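Local coordinates for inactive poly [ADP-ribose] polymerase RCD1 (Arabidopsis thaliana, PDB 5NGO), which is a catalytically inactive poly(ADP-ribose) polymerase homologue that a downy mildew effector binds to suppress plant immunity, at residues R42-T53 with N169-E177. Numbering follows the deposited sequence.
Sequences RLALFQKQVEIT and NMNTHIFPE
Phe46 and Phe175 interlock where one face of helix 37-57 packs on the strand 174-182 and the turn leading into it, a helix-on-sheet layer of the PARP catalytic fold. Segments 42-53 and 174-177 run at 141° to each other, and the helix also reaches the turn at 169-173. Phe175 CB rests over the Phe46 ring, 3.9 Å from its centroid, in a CH-pi contact, while the edge of that ring points at His173 O, with Phe46 CE1 3.6 Å away. With its CG anti to the backbone N (chi1 176°), Phe175 puts its ring against Leu43 and Arg42, and Leu43 CD1 sits over one face, 3.9 Å from the ring centroid, in a second CH-pi contact. A flat ring suits this place because its face receives the leucine methyl while its edge meets the aliphatic CG of Arg42. The guanidinium of Arg42 lies nearly coplanar with the Phe175 ring; its NE is hydrogen-bonded to Met78 O, and Asn171 O lies at the guanidinium edge, near its plane, 3.6 Å from Arg42 NH1, a contact rather than a hydrogen bond.

One helical turn beyond Phe46, Gln49 meets the turn. Gln49 CG lies over the His173 ring, 4.0 Å from its centroid, and the bend at chi2 brings Gln49 OE1 against Thr172 CB at 3.6 Å. Glutamine suits the spot, offering methylenes to the imidazole and an amide to the helix: Gln49 NE2 donates to Thr53 OG1 at 3.0 Å, which fixes the amide's rotation.

Farther out, backbone bonds from His173 to Ile129 and from Phe175 to Arg127 join the segment to strand 121-129, on which Phe46 also packs. Within the turn, Asn169 O accepts from two donors, His173 N and Thr172 OG1; the hydroxyl approaches at 3.2 Å from above the carbonyl plane, 46° out of it.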
loop_
_atom_site.group_PDB
_atom_site.type_symbol
_atom_site.label_atom_id
_atom_site.label_comp_id
_atom_site.label_asym_id
_atom_site.label_seq_id
_atom_site.Cartn_x
_atom_site.Cartn_y
_atom_site.Cartn_z
ATOM N N ARG A 42 8.515 -9.761 10.319
ATOM C CA ARG A 42 8.243 -8.465 9.696
ATOM C C ARG A 42 7.017 -7.766 10.284
ATOM O O ARG A 42 6.995 -6.546 10.369
ATOM C CB ARG A 42 8.114 -8.612 8.177
ATOM C CG ARG A 42 7.958 -7.278 7.458
ATOM C CD ARG A 42 8.338 -7.336 6.005
ATOM N NE ARG A 42 9.787 -7.489 5.817
ATOM C CZ ARG A 42 10.703 -6.524 5.942
ATOM N NH1 ARG A 42 10.354 -5.280 6.282
ATOM N NH2 ARG A 42 11.989 -6.821 5.747
ATOM N N LEU A 43 6.012 -8.529 10.698
ATOM C CA LEU A 43 4.836 -7.982 11.373
ATOM C C LEU A 43 5.199 -7.488 12.755
ATOM O O LEU A 43 4.732 -6.423 13.168
ATOM C CB LEU A 43 3.717 -9.026 11.492
ATOM C CG LEU A 43 2.424 -8.559 12.157
ATOM C CD1 LEU A 43 1.873 -7.290 11.488
ATOM C CD2 LEU A 43 1.396 -9.699 12.140
ATOM N N ALA A 44 6.018 -8.248 13.480
ATOM C CA ALA A 44 6.513 -7.811 14.782
ATOM C C ALA A 44 7.295 -6.495 14.674
ATOM O O ALA A 44 7.117 -5.616 15.516
ATOM C CB ALA A 44 7.351 -8.901 15.428
ATOM N N LEU A 45 8.127 -6.360 13.642
ATOM C CA LEU A 45 8.865 -5.109 13.396
ATOM C C LEU A 45 7.921 -3.935 13.168
ATOM O O LEU A 45 8.051 -2.898 13.799
ATOM C CB LEU A 45 9.800 -5.271 12.180
ATOM C CG LEU A 45 10.803 -4.163 11.864
ATOM C CD1 LEU A 45 11.994 -4.774 11.133
ATOM C CD2 LEU A 45 10.251 -3.018 11.044
ATOM N N PHE A 46 6.970 -4.123 12.267
ATOM C CA PHE A 46 5.919 -3.138 11.976
ATOM C C PHE A 46 5.157 -2.742 13.244
ATOM O O PHE A 46 4.959 -1.556 13.480
ATOM C CB PHE A 46 4.954 -3.716 10.905
ATOM C CG PHE A 46 3.800 -2.820 10.550
ATOM C CD1 PHE A 46 3.929 -1.856 9.567
ATOM C CD2 PHE A 46 2.564 -2.962 11.179
ATOM C CE1 PHE A 46 2.859 -1.028 9.221
ATOM C CE2 PHE A 46 1.491 -2.145 10.835
ATOM C CZ PHE A 46 1.649 -1.179 9.854
ATOM N N GLN A 47 4.754 -3.717 14.061
ATOM C CA GLN A 47 4.013 -3.433 15.301
ATOM C C GLN A 47 4.834 -2.677 16.344
ATOM O O GLN A 47 4.260 -1.939 17.146
ATOM C CB GLN A 47 3.400 -4.716 15.892
ATOM C CG GLN A 47 2.137 -5.126 15.141
ATOM C CD GLN A 47 1.616 -6.511 15.503
ATOM O OE1 GLN A 47 2.348 -7.381 15.992
ATOM N NE2 GLN A 47 0.329 -6.740 15.216
ATOM N N LYS A 48 6.159 -2.824 16.315
ATOM C CA LYS A 48 7.021 -1.985 17.155
ATOM C C LYS A 48 7.074 -0.554 16.645
ATOM O O LYS A 48 7.093 0.366 17.445
ATOM C CB LYS A 48 8.432 -2.544 17.272
ATOM C CG LYS A 48 8.538 -3.649 18.290
ATOM C CD LYS A 48 8.354 -3.218 19.759
ATOM C CE LYS A 48 7.996 -4.464 20.532
ATOM N NZ LYS A 48 7.628 -4.131 21.938
ATOM N N GLN A 49 7.109 -0.367 15.332
ATOM C CA GLN A 49 7.038 0.978 14.768
ATOM C C GLN A 49 5.691 1.647 15.076
ATOM O O GLN A 49 5.639 2.867 15.256
ATOM C CB GLN A 49 7.303 0.956 13.250
ATOM C CG GLN A 49 7.346 2.327 12.585
ATOM C CD GLN A 49 8.483 3.182 13.142
ATOM O OE1 GLN A 49 9.658 2.824 13.036
ATOM N NE2 GLN A 49 8.122 4.345 13.682
ATOM N N VAL A 50 4.615 0.853 15.143
ATOM C CA VAL A 50 3.290 1.350 15.531
ATOM C C VAL A 50 3.352 1.923 16.946
ATOM O O VAL A 50 2.898 3.040 17.171
ATOM C CB VAL A 50 2.192 0.244 15.422
ATOM C CG1 VAL A 50 0.877 0.690 16.061
ATOM C CG2 VAL A 50 1.946 -0.130 13.968
ATOM N N GLU A 51 3.910 1.157 17.882
ATOM C CA GLU A 51 4.124 1.635 19.252
ATOM C C GLU A 51 4.938 2.920 19.319
ATOM O O GLU A 51 4.574 3.826 20.043
ATOM C CB GLU A 51 4.835 0.586 20.092
ATOM C CG GLU A 51 3.935 -0.529 20.575
ATOM C CD GLU A 51 4.697 -1.542 21.383
ATOM O OE1 GLU A 51 5.485 -1.156 22.270
ATOM O OE2 GLU A 51 4.512 -2.727 21.116
ATOM N N ILE A 52 6.029 2.982 18.561
ATOM C CA ILE A 52 6.892 4.166 18.530
ATOM C C ILE A 52 6.147 5.386 17.994
ATOM O O ILE A 52 6.205 6.451 18.605
ATOM C CB ILE A 52 8.187 3.920 17.719
ATOM C CG1 ILE A 52 9.069 2.905 18.454
ATOM C CG2 ILE A 52 8.972 5.215 17.496
ATOM C CD1 ILE A 52 10.186 2.322 17.600
ATOM N N THR A 53 5.457 5.236 16.865
ATOM C CA THR A 53 4.754 6.359 16.242
ATOM C C THR A 53 3.580 6.813 17.129
ATOM O O THR A 53 3.325 8.008 17.240
ATOM C CB THR A 53 4.328 6.026 14.796
ATOM O OG1 THR A 53 5.501 5.736 14.022
ATOM C CG2 THR A 53 3.621 7.198 14.137
ATOM N N ASN A 169 10.998 5.410 5.189
ATOM C CA ASN A 169 9.966 4.738 5.969
ATOM C C ASN A 169 9.456 3.437 5.344
ATOM O O ASN A 169 8.624 2.772 5.949
ATOM C CB ASN A 169 8.788 5.698 6.166
ATOM C CG ASN A 169 9.148 6.921 7.017
ATOM O OD1 ASN A 169 10.082 6.893 7.816
ATOM N ND2 ASN A 169 8.405 8.005 6.834
ATOM N N MET A 170 9.954 3.045 4.163
ATOM C CA MET A 170 9.294 1.984 3.419
ATOM C C MET A 170 9.304 0.642 4.136
ATOM O O MET A 170 8.352 -0.122 4.028
ATOM C CB MET A 170 9.862 1.836 2.008
ATOM C CG MET A 170 11.117 1.035 1.893
ATOM S SD MET A 170 11.558 0.753 0.153
ATOM C CE MET A 170 12.059 2.396 -0.368
ATOM N N ASN A 171 10.371 0.360 4.880
ATOM C CA ASN A 171 10.492 -0.916 5.587
ATOM C C ASN A 171 9.939 -0.916 7.002
ATOM O O ASN A 171 9.645 -1.990 7.531
ATOM C CB ASN A 171 11.945 -1.389 5.582
ATOM C CG ASN A 171 12.389 -1.872 4.203
ATOM O OD1 ASN A 171 11.592 -2.396 3.444
ATOM N ND2 ASN A 171 13.656 -1.669 3.864
ATOM N N THR A 172 9.780 0.258 7.600
ATOM C CA THR A 172 9.208 0.391 8.943
ATOM C C THR A 172 7.696 0.628 8.943
ATOM O O THR A 172 7.015 0.184 9.848
ATOM C CB THR A 172 9.882 1.578 9.685
ATOM O OG1 THR A 172 9.920 2.723 8.830
ATOM C CG2 THR A 172 11.285 1.237 10.091
ATOM N N HIS A 173 7.185 1.318 7.933
ATOM C CA HIS A 173 5.831 1.887 7.964
ATOM C C HIS A 173 4.844 1.168 7.013
ATOM O O HIS A 173 3.698 1.611 6.900
ATOM C CB HIS A 173 5.925 3.379 7.616
ATOM C CG HIS A 173 6.507 4.227 8.710
ATOM N ND1 HIS A 173 5.690 4.770 9.656
ATOM C CD2 HIS A 173 7.751 4.706 8.970
ATOM C CE1 HIS A 173 6.402 5.504 10.498
ATOM N NE2 HIS A 173 7.654 5.490 10.089
ATOM N N ILE A 174 5.265 0.082 6.350
ATOM C CA ILE A 174 4.381 -0.680 5.455
ATOM C C ILE A 174 4.485 -2.174 5.747
ATOM O O ILE A 174 5.573 -2.723 5.717
ATOM C CB ILE A 174 4.724 -0.449 3.959
ATOM C CG1 ILE A 174 4.653 1.034 3.621
ATOM C CG2 ILE A 174 3.757 -1.250 3.057
ATOM C CD1 ILE A 174 5.169 1.387 2.246
ATOM N N PHE A 175 3.365 -2.817 6.038
ATOM C CA PHE A 175 3.334 -4.268 6.131
ATOM C C PHE A 175 2.413 -4.834 5.031
ATOM O O PHE A 175 1.199 -4.692 5.124
ATOM C CB PHE A 175 2.863 -4.741 7.504
ATOM C CG PHE A 175 2.726 -6.225 7.603
ATOM C CD1 PHE A 175 3.829 -7.051 7.501
ATOM C CD2 PHE A 175 1.478 -6.805 7.758
ATOM C CE1 PHE A 175 3.704 -8.431 7.581
ATOM C CE2 PHE A 175 1.335 -8.194 7.837
ATOM C CZ PHE A 175 2.441 -9.001 7.742
ATOM N N PRO A 176 2.991 -5.475 3.993
ATOM C CA PRO A 176 2.197 -6.194 2.996
ATOM C C PRO A 176 1.545 -7.401 3.576
ATOM O O PRO A 176 2.232 -8.238 4.088
ATOM C CB PRO A 176 3.224 -6.593 1.920
ATOM C CG PRO A 176 4.521 -6.044 2.345
ATOM C CD PRO A 176 4.434 -5.644 3.768
ATOM N N GLU A 177 0.231 -7.485 3.522
ATOM C CA GLU A 177 -0.477 -8.529 4.241
ATOM C C GLU A 177 -1.243 -9.492 3.371
ATOM O O GLU A 177 -1.237 -10.685 3.626
ATOM C CB GLU A 177 -1.430 -7.896 5.264
ATOM C CG GLU A 177 -1.935 -8.898 6.291
ATOM C CD GLU A 177 -2.669 -8.320 7.414
ATOM O OE1 GLU A 177 -3.074 -7.145 7.336
ATOM O OE2 GLU A 177 -2.882 -9.050 8.405
#